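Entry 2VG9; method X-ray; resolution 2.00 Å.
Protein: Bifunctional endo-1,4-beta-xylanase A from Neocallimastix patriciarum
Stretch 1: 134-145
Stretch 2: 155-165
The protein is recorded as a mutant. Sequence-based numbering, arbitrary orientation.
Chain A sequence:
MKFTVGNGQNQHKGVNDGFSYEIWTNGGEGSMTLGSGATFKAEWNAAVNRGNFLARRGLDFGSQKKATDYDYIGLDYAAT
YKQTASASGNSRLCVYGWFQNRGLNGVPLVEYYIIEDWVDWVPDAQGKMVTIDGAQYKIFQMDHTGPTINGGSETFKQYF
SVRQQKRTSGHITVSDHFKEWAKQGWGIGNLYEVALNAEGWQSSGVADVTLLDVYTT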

# COMPACT_ATOMS: atom_id res chain seq x y z
N GLY A 134 -3.79 -13.49 14.44
CA GLY A 134 -4.80 -13.55 15.47
C GLY A 134 -5.99 -12.65 15.22
O GLY A 134 -6.81 -12.42 16.12
N ALA A 135 -6.07 -12.09 14.00
CA ALA A 135 -7.07 -11.10 13.68
C ALA A 135 -7.83 -11.48 12.41
O ALA A 135 -7.29 -12.19 11.53
CB ALA A 135 -6.42 -9.72 13.50
N GLN A 136 -9.05 -10.96 12.30
CA GLN A 136 -9.92 -11.19 11.16
C GLN A 136 -9.65 -10.21 10.01
O GLN A 136 -9.57 -8.98 10.23
CB GLN A 136 -11.40 -11.11 11.58
CG GLN A 136 -11.81 -12.20 12.60
CD GLN A 136 -11.39 -13.64 12.17
OE1 GLN A 136 -10.46 -14.24 12.74
NE2 GLN A 136 -12.05 -14.17 11.14
N TYR A 137 -9.46 -10.78 8.81
CA TYR A 137 -9.28 -10.00 7.59
C TYR A 137 -10.24 -10.63 6.58
O TYR A 137 -10.43 -11.85 6.57
CB TYR A 137 -7.86 -10.12 7.03
CG TYR A 137 -6.80 -9.34 7.78
CD1 TYR A 137 -6.35 -8.10 7.30
CD2 TYR A 137 -6.26 -9.83 8.97
CE1 TYR A 137 -5.35 -7.40 7.99
CE2 TYR A 137 -5.28 -9.10 9.68
CZ TYR A 137 -4.84 -7.91 9.20
OH TYR A 137 -3.87 -7.18 9.88
N LYS A 138 -10.82 -9.79 5.74
CA LYS A 138 -11.60 -10.22 4.61
C LYS A 138 -10.71 -10.15 3.39
O LYS A 138 -10.11 -9.09 3.09
CB LYS A 138 -12.76 -9.26 4.42
CG LYS A 138 -13.66 -9.62 3.25
CD LYS A 138 -14.84 -8.68 3.14
CE LYS A 138 -15.73 -9.15 1.98
NZ LYS A 138 -17.02 -8.44 2.00
N ILE A 139 -10.64 -11.26 2.65
CA ILE A 139 -9.87 -11.30 1.44
C ILE A 139 -10.76 -11.36 0.18
O ILE A 139 -11.83 -12.04 0.16
CB ILE A 139 -8.81 -12.41 1.47
CG1 ILE A 139 -9.46 -13.81 1.47
CG2 ILE A 139 -7.85 -12.21 2.68
CD1 ILE A 139 -8.49 -15.01 1.27
N PHE A 140 -10.35 -10.64 -0.85
CA PHE A 140 -11.05 -10.65 -2.11
C PHE A 140 -10.12 -10.11 -3.17
O PHE A 140 -9.10 -9.45 -2.85
CB PHE A 140 -12.37 -9.82 -2.06
CG PHE A 140 -12.19 -8.40 -1.55
CD1 PHE A 140 -11.94 -7.35 -2.44
CD2 PHE A 140 -12.24 -8.12 -0.18
CE1 PHE A 140 -11.77 -6.04 -1.99
CE2 PHE A 140 -12.05 -6.78 0.29
CZ PHE A 140 -11.81 -5.75 -0.61
N GLN A 141 -10.46 -10.40 -4.42
CA GLN A 141 -9.72 -9.84 -5.54
C GLN A 141 -10.68 -9.15 -6.49
O GLN A 141 -11.89 -9.39 -6.44
CB GLN A 141 -8.83 -10.89 -6.25
CG GLN A 141 -9.55 -12.17 -6.69
CD GLN A 141 -10.18 -12.04 -8.06
OE1 GLN A 141 -9.63 -11.39 -8.93
NE2 GLN A 141 -11.35 -12.67 -8.25
N MET A 142 -10.16 -8.24 -7.31
CA MET A 142 -10.99 -7.54 -8.30
C MET A 142 -10.17 -7.03 -9.46
O MET A 142 -8.97 -6.85 -9.34
CB MET A 142 -11.84 -6.42 -7.65
CG MET A 142 -11.14 -5.14 -7.21
SD MET A 142 -12.22 -4.22 -6.02
CE MET A 142 -13.78 -4.22 -6.91
N ASP A 143 -10.82 -6.88 -10.61
CA ASP A 143 -10.20 -6.26 -11.77
C ASP A 143 -10.04 -4.76 -11.53
O ASP A 143 -10.81 -4.13 -10.77
CB ASP A 143 -11.04 -6.49 -13.05
CG ASP A 143 -11.07 -7.95 -13.51
OD1 ASP A 143 -10.24 -8.78 -13.07
OD2 ASP A 143 -11.93 -8.29 -14.35
N HIS A 144 -9.02 -4.20 -12.15
CA HIS A 144 -8.85 -2.75 -12.22
C HIS A 144 -8.22 -2.43 -13.57
O HIS A 144 -7.48 -3.25 -14.10
CB HIS A 144 -7.98 -2.23 -11.08
CG HIS A 144 -7.99 -0.74 -10.95
ND1 HIS A 144 -6.94 0.05 -11.36
CD2 HIS A 144 -8.93 0.11 -10.46
CE1 HIS A 144 -7.22 1.32 -11.13
NE2 HIS A 144 -8.43 1.38 -10.61
N THR A 145 -8.55 -1.27 -14.11
CA THR A 145 -7.95 -0.78 -15.37
C THR A 145 -7.34 0.60 -15.11
O THR A 145 -7.98 1.51 -14.59
CB THR A 145 -8.98 -0.79 -16.55
OG1 THR A 145 -9.68 -2.05 -16.59
CG2 THR A 145 -8.26 -0.58 -17.90
N THR A 155 -5.57 -3.69 -17.92
CA THR A 155 -6.48 -4.35 -17.01
C THR A 155 -5.64 -5.35 -16.23
O THR A 155 -4.97 -6.19 -16.82
CB THR A 155 -7.68 -4.97 -17.76
OG1 THR A 155 -8.58 -3.91 -18.15
CG2 THR A 155 -8.46 -5.94 -16.86
N PHE A 156 -5.63 -5.22 -14.89
CA PHE A 156 -4.84 -6.08 -14.01
C PHE A 156 -5.68 -6.49 -12.79
O PHE A 156 -6.86 -6.14 -12.68
CB PHE A 156 -3.49 -5.41 -13.62
CG PHE A 156 -3.64 -4.08 -12.89
CD1 PHE A 156 -3.58 -4.02 -11.49
CD2 PHE A 156 -3.84 -2.90 -13.61
CE1 PHE A 156 -3.73 -2.80 -10.83
CE2 PHE A 156 -4.00 -1.67 -12.96
CZ PHE A 156 -3.94 -1.62 -11.56
N LYS A 157 -5.07 -7.24 -11.89
CA LYS A 157 -5.76 -7.67 -10.67
C LYS A 157 -5.28 -6.89 -9.44
O LYS A 157 -4.10 -6.54 -9.32
CB LYS A 157 -5.52 -9.16 -10.41
CG LYS A 157 -6.11 -10.08 -11.49
CD LYS A 157 -7.61 -10.13 -11.36
CE LYS A 157 -8.20 -11.23 -12.21
NZ LYS A 157 -9.66 -11.23 -12.01
N GLN A 158 -6.22 -6.63 -8.53
CA GLN A 158 -5.87 -6.16 -7.19
C GLN A 158 -6.22 -7.25 -6.18
O GLN A 158 -7.29 -7.87 -6.28
CB GLN A 158 -6.61 -4.86 -6.89
CG GLN A 158 -6.15 -3.70 -7.79
CD GLN A 158 -7.03 -2.47 -7.65
OE1 GLN A 158 -8.25 -2.57 -7.57
NE2 GLN A 158 -6.41 -1.31 -7.64
N TYR A 159 -5.32 -7.54 -5.25
CA TYR A 159 -5.64 -8.45 -4.14
C TYR A 159 -5.74 -7.61 -2.87
O TYR A 159 -4.95 -6.70 -2.66
CB TYR A 159 -4.59 -9.56 -3.95
CG TYR A 159 -4.41 -10.51 -5.10
CD1 TYR A 159 -5.30 -10.52 -6.19
CD2 TYR A 159 -3.38 -11.45 -5.07
CE1 TYR A 159 -5.12 -11.40 -7.27
CE2 TYR A 159 -3.19 -12.34 -6.14
CZ TYR A 159 -4.07 -12.31 -7.23
OH TYR A 159 -3.87 -13.19 -8.27
N PHE A 160 -6.70 -7.97 -2.04
CA PHE A 160 -7.03 -7.26 -0.79
C PHE A 160 -7.15 -8.19 0.37
O PHE A 160 -7.75 -9.26 0.23
CB PHE A 160 -8.41 -6.55 -0.90
CG PHE A 160 -8.41 -5.39 -1.88
CD1 PHE A 160 -8.08 -4.10 -1.44
CD2 PHE A 160 -8.74 -5.60 -3.25
CE1 PHE A 160 -8.06 -3.01 -2.34
CE2 PHE A 160 -8.74 -4.52 -4.15
CZ PHE A 160 -8.39 -3.23 -3.70
N SER A 161 -6.60 -7.75 1.50
CA SER A 161 -6.95 -8.19 2.84
C SER A 161 -7.38 -6.93 3.57
O SER A 161 -6.60 -5.98 3.72
CB SER A 161 -5.72 -8.70 3.59
OG SER A 161 -5.34 -9.99 3.18
N VAL A 162 -8.61 -6.92 4.08
CA VAL A 162 -9.06 -5.76 4.81
C VAL A 162 -9.24 -6.15 6.27
O VAL A 162 -10.06 -7.03 6.58
CB VAL A 162 -10.38 -5.21 4.20
CG1 VAL A 162 -10.93 -4.02 5.04
CG2 VAL A 162 -10.13 -4.84 2.73
N ARG A 163 -8.46 -5.53 7.15
CA ARG A 163 -8.57 -5.79 8.60
C ARG A 163 -9.93 -5.34 9.13
O ARG A 163 -10.35 -4.19 8.91
CB ARG A 163 -7.47 -5.04 9.38
CG ARG A 163 -7.31 -5.57 10.79
CD ARG A 163 -6.17 -4.87 11.57
NE ARG A 163 -6.14 -5.28 12.99
CZ ARG A 163 -5.46 -6.33 13.45
NH1 ARG A 163 -4.73 -7.05 12.61
NH2 ARG A 163 -5.43 -6.62 14.74
N GLN A 164 -10.60 -6.25 9.84
CA GLN A 164 -11.95 -5.98 10.35
C GLN A 164 -11.95 -4.99 11.53
O GLN A 164 -12.86 -4.16 11.64
CB GLN A 164 -12.71 -7.28 10.64
CG GLN A 164 -12.88 -8.14 9.35
CD GLN A 164 -13.59 -7.36 8.24
OE1 GLN A 164 -12.97 -6.90 7.26
NE2 GLN A 164 -14.86 -7.15 8.42
N GLN A 165 -10.91 -5.07 12.36
CA GLN A 165 -10.75 -4.18 13.53
C GLN A 165 -9.62 -3.19 13.17
O GLN A 165 -8.45 -3.59 13.19
CB GLN A 165 -10.37 -5.01 14.76
CG GLN A 165 -10.56 -4.32 16.13
CD GLN A 165 -9.83 -5.04 17.33
OE1 GLN A 165 -9.48 -6.24 17.27
NE2 GLN A 165 -9.61 -4.27 18.43
O HOH W 1 -9.30 -7.51 12.52
O HOH W 2 -10.88 -1.86 -9.27

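Two neighbouring antiparallel strands, 135-145 and 155-163, lie side by side with their directions 150° apart, and side chains alternate between the two faces of the sheet. At each hydrogen-bonded pair two amides answer two carbonyls: Lys-138 N to Val-162 O at 3.0 Å and Val-162 N to Lys-138 O at 2.8 Å, a pattern repeated at Phe-140 with Phe-160, Met-142 with Gln-158 and His-144 with Phe-156. At the pairs between, the alpha carbons draw closer, and CA-H groups fill the gaps between carbonyls, as where Ile-139 CA comes 3.2 Å from Phe-160 O.

The apolar packing between side chains is on the face that carries Phe-140, Phe-160 and Val-162. Phe-140 is p and Phe-160 is m at chi1; their planes are nearly parallel, at 16°, but slid apart so that the rings barely overlap. The bump over the Phe-140 ring is instead the Phe-160 methylene, its CB 3.6 Å from the ring centroid and close to the ring normal. The ring also reaches diagonally to Val-162, with Phe-140 CE2 3.7 Å from Val-162 CG2. Phe-160 is met in turn by Met-142, whose CG sits 3.9 Å from Phe-160 CE2. Further along the same face, His-144 CB lies over the Phe-156 ring, while Gln-158 lies over one face of the histidine ring, its OE1 3.5 Å from His-144 CB. Water 2 occupies a polar niche here, donating to Asp-143 O at 2.7 Å and to Gln-158 OE1 at 3.2 Å.

The other face is more polar, yet its long side chains also pack by shape. Arg-163 extends along Tyr-137, laying its CG over the ring face 4.1 Å from the centroid, and its guanidinium reaches the phenol: Arg-163 NH1 donates to Tyr-137 OH at 2.9 Å. Small Ala-135 then covers one face of the guanidinium, its CB 3.3 Å from Arg-163 NH1. In the middle the pair touches lightly: Ile-139 CG2 is 3.4 Å from Ser-161 OG, and the end of the isoleucine leads away from the partner strand. Lys-157 curls through m, m at its first two chi angles before extending, and its NZ comes to rest between two acceptors, forming a salt bridge with Asp-143 OD1 at 2.7 Å and a hydrogen bond with Gln-141 OE1 at 3.1 Å. At the far end Thr-145 OG1 and Thr-155 OG1 share a hydrogen bond of 2.7 Å across the closest CA pair of the ladder.

The lesson is offset: rings receive methylenes over their faces, and Arg-163 lies along Tyr-137 before its polar end meets the hydroxyl.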